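Local coordinates for protein L-threonine dehydrogenase (Flavobacterium frigidimaris, PDB 2YY7) that probably oxidises L-threonine at its 3-hydroxyl with NAD as electron acceptor, binding the dinucleotide in a Rossmann fold of the short-chain dehydrogenase-reductase superfamily, at residues A[167-172]-A[236-241]; A[240-245]-A[290-295]; A[113-118]-A[145-150]. One frame throughout, in Å; residues are numbered along the deposited sequence.

Contact 1: A[167-172]-A[236-241]. With NAD (nicotinamide-adenine-dinucleotide), chain E.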
loop_
_atom_site.group_PDB
_atom_site.type_symbol
_atom_site.label_atom_id
_atom_site.label_comp_id
_atom_site.label_asym_id
_atom_site.label_seq_id
_atom_site.Cartn_x
_atom_site.Cartn_y
_atom_site.Cartn_z
ATOM N N SER A 167 -9.619 -6.266 -11.818
ATOM C CA SER A 167 -9.234 -4.863 -11.875
ATOM C C SER A 167 -8.302 -4.500 -13.025
ATOM O O SER A 167 -7.580 -5.344 -13.554
ATOM C CB SER A 167 -8.553 -4.474 -10.559
ATOM O OG SER A 167 -8.195 -3.099 -10.548
ATOM N N ILE A 168 -8.341 -3.227 -13.407
ATOM C CA ILE A 168 -7.465 -2.700 -14.439
ATOM C C ILE A 168 -6.994 -1.308 -14.018
ATOM O O ILE A 168 -7.732 -0.543 -13.388
ATOM C CB ILE A 168 -8.153 -2.626 -15.839
ATOM C CG1 ILE A 168 -9.465 -1.856 -15.758
ATOM C CG2 ILE A 168 -8.410 -4.034 -16.372
ATOM C CD1 ILE A 168 -10.255 -1.900 -17.061
ATOM N N ARG A 169 -5.747 -1.000 -14.344
ATOM C CA ARG A 169 -5.170 0.291 -14.015
ATOM C C ARG A 169 -5.444 1.248 -15.177
ATOM O O ARG A 169 -4.602 1.423 -16.058
ATOM C CB ARG A 169 -3.658 0.134 -13.779
ATOM C CG ARG A 169 -3.296 -0.753 -12.578
ATOM C CD ARG A 169 -1.817 -1.177 -12.619
ATOM N NE ARG A 169 -1.430 -1.995 -11.467
ATOM C CZ ARG A 169 -0.410 -2.853 -11.464
ATOM N NH1 ARG A 169 0.337 -3.010 -12.552
ATOM N NH2 ARG A 169 -0.144 -3.568 -10.379
ATOM N N TYR A 170 -6.632 1.857 -15.191
ATOM C CA TYR A 170 -6.986 2.790 -16.269
ATOM C C TYR A 170 -5.983 3.934 -16.414
ATOM O O TYR A 170 -5.526 4.496 -15.418
ATOM C CB TYR A 170 -8.318 3.505 -16.013
ATOM C CG TYR A 170 -9.602 2.707 -15.932
ATOM C CD1 TYR A 170 -10.004 1.848 -16.957
ATOM C CD2 TYR A 170 -10.477 2.913 -14.868
ATOM C CE1 TYR A 170 -11.265 1.219 -16.915
ATOM C CE2 TYR A 170 -11.720 2.298 -14.819
ATOM C CZ TYR A 170 -12.110 1.457 -15.837
ATOM O OH TYR A 170 -13.354 0.865 -15.752
ATOM N N PRO A 171 -5.612 4.284 -17.655
ATOM C CA PRO A 171 -4.683 5.406 -17.796
ATOM C C PRO A 171 -5.605 6.638 -17.764
ATOM O O PRO A 171 -6.765 6.515 -17.377
ATOM C CB PRO A 171 -4.045 5.166 -19.168
ATOM C CG PRO A 171 -5.078 4.407 -19.913
ATOM C CD PRO A 171 -5.636 3.461 -18.878
ATOM N N GLY A 172 -5.115 7.815 -18.141
ATOM C CA GLY A 172 -5.984 8.986 -18.136
ATOM C C GLY A 172 -7.114 8.781 -19.137
ATOM O O GLY A 172 -6.848 8.483 -20.302
ATOM N N ILE A 236 -4.032 -12.350 -13.165
ATOM C CA ILE A 236 -3.498 -11.354 -12.247
ATOM C C ILE A 236 -4.665 -10.903 -11.370
ATOM O O ILE A 236 -5.707 -10.472 -11.873
ATOM C CB ILE A 236 -2.893 -10.158 -13.012
ATOM C CG1 ILE A 236 -1.777 -10.661 -13.939
ATOM C CG2 ILE A 236 -2.340 -9.130 -12.025
ATOM C CD1 ILE A 236 -1.088 -9.574 -14.745
ATOM N N HIS A 237 -4.487 -11.005 -10.057
ATOM C CA HIS A 237 -5.554 -10.664 -9.134
ATOM C C HIS A 237 -5.380 -9.367 -8.349
ATOM O O HIS A 237 -6.141 -9.075 -7.420
ATOM C CB HIS A 237 -5.783 -11.873 -8.231
ATOM C CG HIS A 237 -5.994 -13.138 -9.007
ATOM N ND1 HIS A 237 -7.134 -13.372 -9.747
ATOM C CD2 HIS A 237 -5.175 -14.191 -9.239
ATOM C CE1 HIS A 237 -7.007 -14.513 -10.402
ATOM N NE2 HIS A 237 -5.827 -15.029 -10.113
ATOM N N SER A 238 -4.376 -8.590 -8.744
ATOM C CA SER A 238 -4.118 -7.285 -8.158
ATOM C C SER A 238 -4.852 -6.369 -9.138
ATOM O O SER A 238 -6.018 -6.036 -8.929
ATOM C CB SER A 238 -2.610 -6.996 -8.141
ATOM O OG SER A 238 -2.012 -7.286 -9.397
ATOM N N SER A 239 -4.175 -5.987 -10.220
ATOM C CA SER A 239 -4.789 -5.158 -11.258
ATOM C C SER A 239 -3.932 -5.228 -12.519
ATOM O O SER A 239 -2.702 -5.283 -12.443
ATOM C CB SER A 239 -4.927 -3.704 -10.804
ATOM O OG SER A 239 -5.736 -2.964 -11.712
ATOM N N TYR A 240 -4.593 -5.231 -13.673
ATOM C CA TYR A 240 -3.914 -5.309 -14.963
ATOM C C TYR A 240 -3.476 -3.966 -15.521
ATOM O O TYR A 240 -4.222 -2.986 -15.459
ATOM C CB TYR A 240 -4.839 -5.947 -16.008
ATOM C CG TYR A 240 -4.871 -7.455 -16.021
ATOM C CD1 TYR A 240 -3.954 -8.182 -16.781
ATOM C CD2 TYR A 240 -5.831 -8.156 -15.298
ATOM C CE1 TYR A 240 -3.997 -9.577 -16.822
ATOM C CE2 TYR A 240 -5.883 -9.549 -15.331
ATOM C CZ TYR A 240 -4.964 -10.249 -16.097
ATOM O OH TYR A 240 -5.021 -11.621 -16.144
ATOM N N ASN A 241 -2.261 -3.918 -16.057
ATOM C CA ASN A 241 -1.793 -2.708 -16.712
ATOM C C ASN A 241 -2.738 -2.658 -17.918
ATOM O O ASN A 241 -3.152 -3.704 -18.422
ATOM C CB ASN A 241 -0.344 -2.870 -17.194
ATOM C CG ASN A 241 0.671 -2.219 -16.261
ATOM O OD1 ASN A 241 0.324 -1.708 -15.197
ATOM N ND2 ASN A 241 1.934 -2.240 -16.663
HETATM P PA NAD E . -15.954 10.567 -11.046
HETATM O O1A NAD E . -16.305 11.216 -12.340
HETATM O O2A NAD E . -15.385 11.470 -10.011
HETATM O O5B NAD E . -17.161 9.698 -10.504
HETATM C C5B NAD E . -17.229 9.294 -9.167
HETATM C C4B NAD E . -18.674 9.081 -8.786
HETATM O O4B NAD E . -18.695 8.492 -7.484
HETATM C C3B NAD E . -19.462 10.412 -8.734
HETATM O O3B NAD E . -20.664 10.345 -9.521
HETATM C C2B NAD E . -19.699 10.614 -7.232
HETATM O O2B NAD E . -20.909 11.299 -6.960
HETATM C C1B NAD E . -19.696 9.165 -6.723
HETATM N N9A NAD E . -19.466 9.070 -5.275
HETATM C C8A NAD E . -18.533 9.798 -4.536
HETATM N N7A NAD E . -18.652 9.440 -3.250
HETATM C C5A NAD E . -19.618 8.497 -3.179
HETATM C C6A NAD E . -20.161 7.822 -2.097
HETATM N N6A NAD E . -19.783 8.111 -0.870
HETATM N N1A NAD E . -21.173 6.923 -2.310
HETATM C C2A NAD E . -21.655 6.678 -3.587
HETATM N N3A NAD E . -21.148 7.361 -4.675
HETATM C C4A NAD E . -20.140 8.265 -4.444
HETATM O O3 NAD E . -14.808 9.472 -11.302
HETATM P PN NAD E . -14.553 8.532 -12.600
HETATM O O1N NAD E . -15.828 7.952 -13.141
HETATM O O2N NAD E . -13.579 9.269 -13.448
HETATM O O5D NAD E . -13.714 7.316 -11.926
HETATM C C5D NAD E . -14.379 6.128 -11.470
HETATM C C4D NAD E . -13.305 5.122 -10.970
HETATM O O4D NAD E . -12.323 4.927 -11.971
HETATM C C3D NAD E . -12.527 5.614 -9.746
HETATM O O3D NAD E . -12.193 4.488 -8.940
HETATM C C2D NAD E . -11.242 6.148 -10.333
HETATM O O2D NAD E . -10.264 6.178 -9.322
HETATM C C1D NAD E . -10.986 5.174 -11.484
HETATM N N1N NAD E . -10.095 5.797 -12.490
HETATM C C2N NAD E . -10.560 6.841 -13.265
HETATM C C3N NAD E . -9.716 7.420 -14.207
HETATM C C7N NAD E . -10.228 8.477 -15.147
HETATM O O7N NAD E . -9.277 9.031 -15.988
HETATM N N7N NAD E . -11.507 8.894 -15.138
HETATM C C4N NAD E . -8.393 6.961 -14.351
HETATM C C5N NAD E . -7.946 5.886 -13.577
HETATM C C6N NAD E . -8.787 5.322 -12.638
HETATM O O HOH W 1 -7.747 -8.465 -11.691
#

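Contact 2: A[240-245]-A[290-295]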
loop_
_atom_site.group_PDB
_atom_site.type_symbol
_atom_site.label_atom_id
_atom_site.label_comp_id
_atom_site.label_asym_id
_atom_site.label_seq_id
_atom_site.Cartn_x
_atom_site.Cartn_y
_atom_site.Cartn_z
ATOM N N TYR A 240 -4.593 -5.231 -13.673
ATOM C CA TYR A 240 -3.914 -5.309 -14.963
ATOM C C TYR A 240 -3.476 -3.966 -15.521
ATOM O O TYR A 240 -4.222 -2.986 -15.459
ATOM C CB TYR A 240 -4.839 -5.947 -16.008
ATOM C CG TYR A 240 -4.871 -7.455 -16.021
ATOM C CD1 TYR A 240 -3.954 -8.182 -16.781
ATOM C CD2 TYR A 240 -5.831 -8.156 -15.298
ATOM C CE1 TYR A 240 -3.997 -9.577 -16.822
ATOM C CE2 TYR A 240 -5.883 -9.549 -15.331
ATOM C CZ TYR A 240 -4.964 -10.249 -16.097
ATOM O OH TYR A 240 -5.021 -11.621 -16.144
ATOM N N ASN A 241 -2.261 -3.918 -16.057
ATOM C CA ASN A 241 -1.793 -2.708 -16.712
ATOM C C ASN A 241 -2.738 -2.658 -17.918
ATOM O O ASN A 241 -3.152 -3.704 -18.422
ATOM C CB ASN A 241 -0.344 -2.870 -17.194
ATOM C CG ASN A 241 0.671 -2.219 -16.261
ATOM O OD1 ASN A 241 0.324 -1.708 -15.197
ATOM N ND2 ASN A 241 1.934 -2.240 -16.663
ATOM N N LEU A 242 -3.094 -1.462 -18.366
ATOM C CA LEU A 242 -3.992 -1.308 -19.506
ATOM C C LEU A 242 -3.532 -0.094 -20.308
ATOM O O LEU A 242 -3.351 0.987 -19.755
ATOM C CB LEU A 242 -5.432 -1.094 -19.023
ATOM C CG LEU A 242 -6.518 -1.152 -20.102
ATOM C CD1 LEU A 242 -6.833 -2.609 -20.426
ATOM C CD2 LEU A 242 -7.778 -0.446 -19.613
ATOM N N ALA A 243 -3.346 -0.263 -21.609
ATOM C CA ALA A 243 -2.874 0.846 -22.423
ATOM C C ALA A 243 -3.580 0.996 -23.760
ATOM O O ALA A 243 -4.212 0.064 -24.260
ATOM C CB ALA A 243 -1.375 0.708 -22.650
ATOM N N ALA A 244 -3.457 2.194 -24.322
ATOM C CA ALA A 244 -4.035 2.525 -25.617
ATOM C C ALA A 244 -3.164 3.596 -26.272
ATOM O O ALA A 244 -2.517 3.338 -27.283
ATOM C CB ALA A 244 -5.471 3.033 -25.449
ATOM N N MET A 245 -3.134 4.787 -25.675
ATOM C CA MET A 245 -2.349 5.897 -26.212
ATOM C C MET A 245 -1.393 6.518 -25.205
ATOM O O MET A 245 -1.483 6.283 -24.004
ATOM C CB MET A 245 -3.261 7.033 -26.683
ATOM C CG MET A 245 -4.507 6.627 -27.425
ATOM S SD MET A 245 -5.493 8.105 -27.748
ATOM C CE MET A 245 -6.400 8.256 -26.198
ATOM N N GLU A 290 -2.616 -10.669 -23.595
ATOM C CA GLU A 290 -2.360 -12.106 -23.644
ATOM C C GLU A 290 -3.372 -12.931 -22.843
ATOM O O GLU A 290 -3.872 -13.946 -23.331
ATOM C CB GLU A 290 -0.937 -12.390 -23.139
ATOM C CG GLU A 290 -0.624 -13.856 -22.877
ATOM C CD GLU A 290 0.786 -14.064 -22.341
ATOM O OE1 GLU A 290 1.128 -15.211 -21.980
ATOM O OE2 GLU A 290 1.556 -13.080 -22.280
ATOM N N ASP A 291 -3.681 -12.492 -21.625
ATOM C CA ASP A 291 -4.617 -13.222 -20.767
ATOM C C ASP A 291 -6.082 -13.194 -21.184
ATOM O O ASP A 291 -6.739 -14.237 -21.206
ATOM C CB ASP A 291 -4.513 -12.730 -19.321
ATOM C CG ASP A 291 -3.155 -13.013 -18.702
ATOM O OD1 ASP A 291 -2.367 -13.775 -19.304
ATOM O OD2 ASP A 291 -2.885 -12.476 -17.606
ATOM N N TRP A 292 -6.612 -12.013 -21.492
ATOM C CA TRP A 292 -8.011 -11.936 -21.892
ATOM C C TRP A 292 -8.280 -11.206 -23.204
ATOM O O TRP A 292 -9.376 -10.692 -23.425
ATOM C CB TRP A 292 -8.868 -11.337 -20.762
ATOM C CG TRP A 292 -8.293 -10.131 -20.083
ATOM C CD1 TRP A 292 -7.373 -10.117 -19.070
ATOM C CD2 TRP A 292 -8.638 -8.763 -20.331
ATOM N NE1 TRP A 292 -7.129 -8.823 -18.668
ATOM C CE2 TRP A 292 -7.892 -7.973 -19.425
ATOM C CE3 TRP A 292 -9.506 -8.126 -21.227
ATOM C CZ2 TRP A 292 -7.989 -6.576 -19.390
ATOM C CZ3 TRP A 292 -9.605 -6.738 -21.194
ATOM C CH2 TRP A 292 -8.850 -5.979 -20.279
ATOM N N ASP A 293 -7.276 -11.176 -24.073
ATOM C CA ASP A 293 -7.399 -10.558 -25.390
ATOM C C ASP A 293 -7.721 -9.074 -25.445
ATOM O O ASP A 293 -8.486 -8.638 -26.306
ATOM C CB ASP A 293 -8.442 -11.309 -26.217
ATOM C CG ASP A 293 -7.987 -12.698 -26.604
ATOM O OD1 ASP A 293 -6.925 -12.806 -27.254
ATOM O OD2 ASP A 293 -8.690 -13.675 -26.262
ATOM N N TRP A 294 -7.147 -8.289 -24.541
ATOM C CA TRP A 294 -7.393 -6.856 -24.570
ATOM C C TRP A 294 -6.813 -6.260 -25.849
ATOM O O TRP A 294 -5.723 -6.632 -26.274
ATOM C CB TRP A 294 -6.740 -6.164 -23.370
ATOM C CG TRP A 294 -6.629 -4.666 -23.544
ATOM C CD1 TRP A 294 -5.495 -3.913 -23.452
ATOM C CD2 TRP A 294 -7.692 -3.753 -23.851
ATOM N NE1 TRP A 294 -5.782 -2.590 -23.681
ATOM C CE2 TRP A 294 -7.123 -2.460 -23.929
ATOM C CE3 TRP A 294 -9.070 -3.899 -24.070
ATOM C CZ2 TRP A 294 -7.882 -1.320 -24.217
ATOM C CZ3 TRP A 294 -9.826 -2.762 -24.356
ATOM C CH2 TRP A 294 -9.227 -1.489 -24.427
ATOM N N LYS A 295 -7.556 -5.339 -26.454
ATOM C CA LYS A 295 -7.127 -4.639 -27.659
ATOM C C LYS A 295 -7.852 -3.295 -27.751
ATOM O O LYS A 295 -9.079 -3.246 -27.705
ATOM C CB LYS A 295 -7.399 -5.482 -28.914
ATOM C CG LYS A 295 -8.648 -6.372 -28.876
ATOM C CD LYS A 295 -9.959 -5.590 -28.792
ATOM C CE LYS A 295 -10.580 -5.688 -27.400
ATOM N NZ LYS A 295 -11.860 -4.926 -27.294
#

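Contact 3: A[113-118]-A[145-150]. With NAD (nicotinamide-adenine-dinucleotide), chain E.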
loop_
_atom_site.group_PDB
_atom_site.type_symbol
_atom_site.label_atom_id
_atom_site.label_comp_id
_atom_site.label_asym_id
_atom_site.label_seq_id
_atom_site.Cartn_x
_atom_site.Cartn_y
_atom_site.Cartn_z
ATOM N N ILE A 113 -16.724 -8.985 -8.748
ATOM C CA ILE A 113 -16.445 -7.583 -8.498
ATOM C C ILE A 113 -15.502 -6.986 -9.523
ATOM O O ILE A 113 -14.548 -7.638 -9.964
ATOM C CB ILE A 113 -15.755 -7.373 -7.123
ATOM C CG1 ILE A 113 -16.696 -7.756 -5.983
ATOM C CG2 ILE A 113 -15.308 -5.916 -6.980
ATOM C CD1 ILE A 113 -16.010 -7.796 -4.633
ATOM N N PHE A 114 -15.792 -5.752 -9.918
ATOM C CA PHE A 114 -14.893 -5.016 -10.784
ATOM C C PHE A 114 -14.552 -3.781 -9.963
ATOM O O PHE A 114 -15.446 -3.091 -9.463
ATOM C CB PHE A 114 -15.515 -4.530 -12.093
ATOM C CG PHE A 114 -14.594 -3.604 -12.862
ATOM C CD1 PHE A 114 -13.489 -4.115 -13.547
ATOM C CD2 PHE A 114 -14.755 -2.219 -12.792
ATOM C CE1 PHE A 114 -12.555 -3.269 -14.145
ATOM C CE2 PHE A 114 -13.826 -1.355 -13.387
ATOM C CZ PHE A 114 -12.721 -1.883 -14.064
ATOM N N TRP A 115 -13.264 -3.523 -9.811
ATOM C CA TRP A 115 -12.797 -2.363 -9.071
ATOM C C TRP A 115 -11.606 -1.835 -9.856
ATOM O O TRP A 115 -10.624 -2.542 -10.054
ATOM C CB TRP A 115 -12.364 -2.757 -7.662
ATOM C CG TRP A 115 -11.697 -1.625 -6.941
ATOM C CD1 TRP A 115 -12.297 -0.531 -6.383
ATOM C CD2 TRP A 115 -10.289 -1.435 -6.781
ATOM N NE1 TRP A 115 -11.349 0.330 -5.890
ATOM C CE2 TRP A 115 -10.106 -0.201 -6.121
ATOM C CE3 TRP A 115 -9.161 -2.187 -7.138
ATOM C CZ2 TRP A 115 -8.837 0.299 -5.808
ATOM C CZ3 TRP A 115 -7.897 -1.688 -6.826
ATOM C CH2 TRP A 115 -7.748 -0.458 -6.166
ATOM N N PRO A 116 -11.681 -0.585 -10.325
ATOM C CA PRO A 116 -10.560 -0.051 -11.092
ATOM C C PRO A 116 -9.458 0.588 -10.263
ATOM O O PRO A 116 -9.716 1.269 -9.265
ATOM C CB PRO A 116 -11.235 0.959 -11.998
ATOM C CG PRO A 116 -12.252 1.577 -11.050
ATOM C CD PRO A 116 -12.824 0.352 -10.337
ATOM N N SER A 117 -8.224 0.337 -10.684
ATOM C CA SER A 117 -7.062 0.929 -10.046
ATOM C C SER A 117 -6.733 2.075 -10.990
ATOM O O SER A 117 -7.601 2.522 -11.750
ATOM C CB SER A 117 -5.899 -0.062 -9.998
ATOM O OG SER A 117 -4.765 0.515 -9.366
ATOM N N SER A 118 -5.489 2.538 -10.961
ATOM C CA SER A 118 -5.077 3.636 -11.823
ATOM C C SER A 118 -3.570 3.651 -12.054
ATOM O O SER A 118 -2.806 3.060 -11.289
ATOM C CB SER A 118 -5.508 4.969 -11.198
ATOM O OG SER A 118 -4.904 6.061 -11.856
ATOM N N ILE A 145 -1.690 5.879 -3.296
ATOM C CA ILE A 145 -1.501 5.014 -2.135
ATOM C C ILE A 145 -2.753 4.171 -1.907
ATOM O O ILE A 145 -2.659 2.972 -1.603
ATOM C CB ILE A 145 -1.197 5.845 -0.862
ATOM C CG1 ILE A 145 0.088 6.659 -1.077
ATOM C CG2 ILE A 145 -1.050 4.920 0.354
ATOM C CD1 ILE A 145 0.420 7.601 0.065
ATOM N N SER A 146 -3.921 4.791 -2.067
ATOM C CA SER A 146 -5.185 4.086 -1.873
ATOM C C SER A 146 -5.380 3.019 -2.943
ATOM O O SER A 146 -5.902 1.937 -2.662
ATOM C CB SER A 146 -6.375 5.063 -1.892
ATOM O OG SER A 146 -6.702 5.488 -3.206
ATOM N N LYS A 147 -4.970 3.319 -4.170
ATOM C CA LYS A 147 -5.104 2.358 -5.259
ATOM C C LYS A 147 -4.127 1.195 -5.084
ATOM O O LYS A 147 -4.451 0.054 -5.393
ATOM C CB LYS A 147 -4.874 3.044 -6.611
ATOM C CG LYS A 147 -5.979 4.022 -7.009
ATOM C CD LYS A 147 -7.343 3.324 -7.078
ATOM C CE LYS A 147 -8.400 4.209 -7.725
ATOM N NZ LYS A 147 -9.729 3.523 -7.799
ATOM N N GLN A 148 -2.929 1.480 -4.589
ATOM C CA GLN A 148 -1.953 0.422 -4.384
ATOM C C GLN A 148 -2.419 -0.524 -3.278
ATOM O O GLN A 148 -2.391 -1.743 -3.441
ATOM C CB GLN A 148 -0.588 1.001 -4.020
ATOM C CG GLN A 148 0.422 -0.078 -3.702
ATOM C CD GLN A 148 1.781 0.478 -3.390
ATOM O OE1 GLN A 148 1.939 1.286 -2.473
ATOM N NE2 GLN A 148 2.777 0.048 -4.151
ATOM N N ALA A 149 -2.849 0.038 -2.155
ATOM C CA ALA A 149 -3.337 -0.772 -1.038
ATOM C C ALA A 149 -4.581 -1.535 -1.494
ATOM O O ALA A 149 -4.815 -2.677 -1.081
ATOM C CB ALA A 149 -3.671 0.121 0.153
ATOM N N GLY A 150 -5.378 -0.893 -2.345
ATOM C CA GLY A 150 -6.576 -1.530 -2.859
ATOM C C GLY A 150 -6.200 -2.778 -3.632
ATOM O O GLY A 150 -6.798 -3.829 -3.435
HETATM P PA NAD E . -15.954 10.567 -11.046
HETATM O O1A NAD E . -16.305 11.216 -12.340
HETATM O O2A NAD E . -15.385 11.470 -10.011
HETATM O O5B NAD E . -17.161 9.698 -10.504
HETATM C C5B NAD E . -17.229 9.294 -9.167
HETATM C C4B NAD E . -18.674 9.081 -8.786
HETATM O O4B NAD E . -18.695 8.492 -7.484
HETATM C C3B NAD E . -19.462 10.412 -8.734
HETATM O O3B NAD E . -20.664 10.345 -9.521
HETATM C C2B NAD E . -19.699 10.614 -7.232
HETATM O O2B NAD E . -20.909 11.299 -6.960
HETATM C C1B NAD E . -19.696 9.165 -6.723
HETATM N N9A NAD E . -19.466 9.070 -5.275
HETATM C C8A NAD E . -18.533 9.798 -4.536
HETATM N N7A NAD E . -18.652 9.440 -3.250
HETATM C C5A NAD E . -19.618 8.497 -3.179
HETATM C C6A NAD E . -20.161 7.822 -2.097
HETATM N N6A NAD E . -19.783 8.111 -0.870
HETATM N N1A NAD E . -21.173 6.923 -2.310
HETATM C C2A NAD E . -21.655 6.678 -3.587
HETATM N N3A NAD E . -21.148 7.361 -4.675
HETATM C C4A NAD E . -20.140 8.265 -4.444
HETATM O O3 NAD E . -14.808 9.472 -11.302
HETATM P PN NAD E . -14.553 8.532 -12.600
HETATM O O1N NAD E . -15.828 7.952 -13.141
HETATM O O2N NAD E . -13.579 9.269 -13.448
HETATM O O5D NAD E . -13.714 7.316 -11.926
HETATM C C5D NAD E . -14.379 6.128 -11.470
HETATM C C4D NAD E . -13.305 5.122 -10.970
HETATM O O4D NAD E . -12.323 4.927 -11.971
HETATM C C3D NAD E . -12.527 5.614 -9.746
HETATM O O3D NAD E . -12.193 4.488 -8.940
HETATM C C2D NAD E . -11.242 6.148 -10.333
HETATM O O2D NAD E . -10.264 6.178 -9.322
HETATM C C1D NAD E . -10.986 5.174 -11.484
HETATM N N1N NAD E . -10.095 5.797 -12.490
HETATM C C2N NAD E . -10.560 6.841 -13.265
HETATM C C3N NAD E . -9.716 7.420 -14.207
HETATM C C7N NAD E . -10.228 8.477 -15.147
HETATM O O7N NAD E . -9.277 9.031 -15.988
HETATM N N7N NAD E . -11.507 8.894 -15.138
HETATM C C4N NAD E . -8.393 6.961 -14.351
HETATM C C5N NAD E . -7.946 5.886 -13.577
HETATM C C6N NAD E . -8.787 5.322 -12.638
HETATM O O HOH W 2 -10.496 3.440 -4.885
#

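Contact 1: A[167-172]-A[236-241]
Three hydrogen bonds grip Tyr-240 OH: the backbone N-H groups of Ile-236 and Lys-235 point into it, that of Ile-236 from 3.2 Å N to O, and the hydroxyl donates to Asp-291. Strand 240-241, which carries this tyrosine, runs parallel to strand 164-174. Two nearly straight backbone bonds join them: Tyr-240 N reaches Ser-167 O at 3.0 Å, from above the carbonyl plane, and Arg-169 N meets Tyr-240 O at 2.7 Å, within it. Ser-239 and Ser-167 both hold OG anti to the backbone N and meet tip to tip; Ser-239 OG donates to Ser-167 OG (2.7 Å), which is also bonded to Trp-115 O. Water 1 bridges Ser-167 N and Ile-236 O. Further along the strand, Tyr-170, Pro-171 and Gly-172 line the NAD pocket, Tyr-170 meeting C6N of the nicotinamide with its ring edge. On the face opposite Ile-168 and Tyr-240, the extended Arg-169 crosses Asn-241 obliquely. Its NH1 donates to Asn-241 OD1 at 2.9 Å, with the oxygen 2° out of the guanidinium plane, while Ser-239 O sits over the centre of that group. Gln-133 O also binds NH1, and Glu-151 makes a salt bridge to NH2. Only Ser-238 OG is buried here without a partner. The buried arginine charge, met by a carboxylate and several oxygens, is therefore probably well stabilised.

Contact 2: A[240-245]-A[290-295]
The packing is tightest where Trp-292 at the end of helix 286-292 and Trp-294 just beyond it close on Tyr-240 and Leu-242. Trp-292 presents the NE1 edge of its five-membered ring to the face of Tyr-240, a T-shaped stack with planes at 86° and centroids 4.5 Å apart; NE1 stands over the centre of the phenol ring. At the rim of that ring, Asp-291 OD2 accepts the hydrogen bond of the phenol through its anti lone pair, at 2.7 Å from Tyr-240 OH. An alanine here in place of Tyr-240 would remove ring and hydroxyl together, and would probably cost Trp-292 its aromatic partner and Asp-291 its bond. Leu-242 CD1 lies over the face of Trp-294, 3.4 Å from the centroid of the five-membered ring in a CH-pi contact, and also touches Trp-292 CH2 at 3.9 Å. Trp-294 CB covers part of one Trp-292 face. Trp-294 NE1 donates to Ala-243 O at 3.1 Å, in the carbonyl plane and close to its own ring plane. The other side is looser: the exposed Glu-290, Asp-293 and Lys-295 leave the interface, and the Ala-243 methyl points away from the helix end. Asp-293, with positive phi, leaves the helical conformation, and Trp-294 after it turns its side chain toward strand 240-241 and the residues that follow. The cluster lies against Ile-168 of strand 164-174, Met-214 of strand 211-215, and Ala-222 and Ile-226 of helix 216-228.

Contact 3: A[113-118]-A[145-150]
Lys-147 NZ stands between protein and cofactor: it donates to Pro-116 O at 2.7 Å, in the carbonyl plane, and to the ribose O3D of NAD at 2.9 Å. Water 2 accepts a third bond at 3.0 Å from NZ, while O2D of the same ribose is a weak additional partner, probably sharing a proton. The lysine leaves helix 142-161 with CG anti to the carbonyl carbon, bends at chi2 (-58°), then runs straight to the ribose. Around it, Trp-115 crosses the chain obliquely, with CZ2 3.6 Å from Lys-147 CD, while its CH2 edge meets Lys-147 O nearly in the ring plane. The same CH2 lies 3.7 Å from Gly-150 CA, and a side chain at Gly-150 would run into the indole. Water 2 also touches Trp-115 NE1, weakly. Ser-117 packs OG against Lys-147 CB, and that hydroxyl is fixed by Glu-151 one turn further along the helix. Ser-117 O comes within 3.2 Å of C6N on the nicotinamide, and Ser-118 CB and OG lie beside C5N; Ser-118 OG is bonded to Ala-120 N. On the helix, Ile-145 and Gln-148 pack against Trp-153 and Gln-148 of the second subunit. Tyr-143, whose OH also binds NAD, precedes Lys-147 by four residues, so the pair forms the YxxxK signature of short-chain dehydrogenases; as in relatives, the lysine probably holds the nicotinamide ribose and lowers the tyrosine pKa.

Strand 164-174 ties the three contacts together: strand 240-241 pairs with it in contact 1, and strand 112-118 of contact 3 is another of its neighbours. Contacts 1 and 3 have centres about 8 Å apart and are joined by a probable hydrogen bond from Ser-117 N to Ile-168 O (2.9 Å); both touch NAD. Contact 2 shares Tyr-240 and Asn-241 with contact 1, centre to centre about 9 Å, and packs Leu-242 CD2 on Ile-168 CD1 at 3.8 Å. Between contacts 2 and 3 the centres are about 17 Å apart and nearest atoms about 6 Å, and the Leu-242 side chain remains about 9 Å from NAD, so contact 2 makes no direct contact with the cofactor.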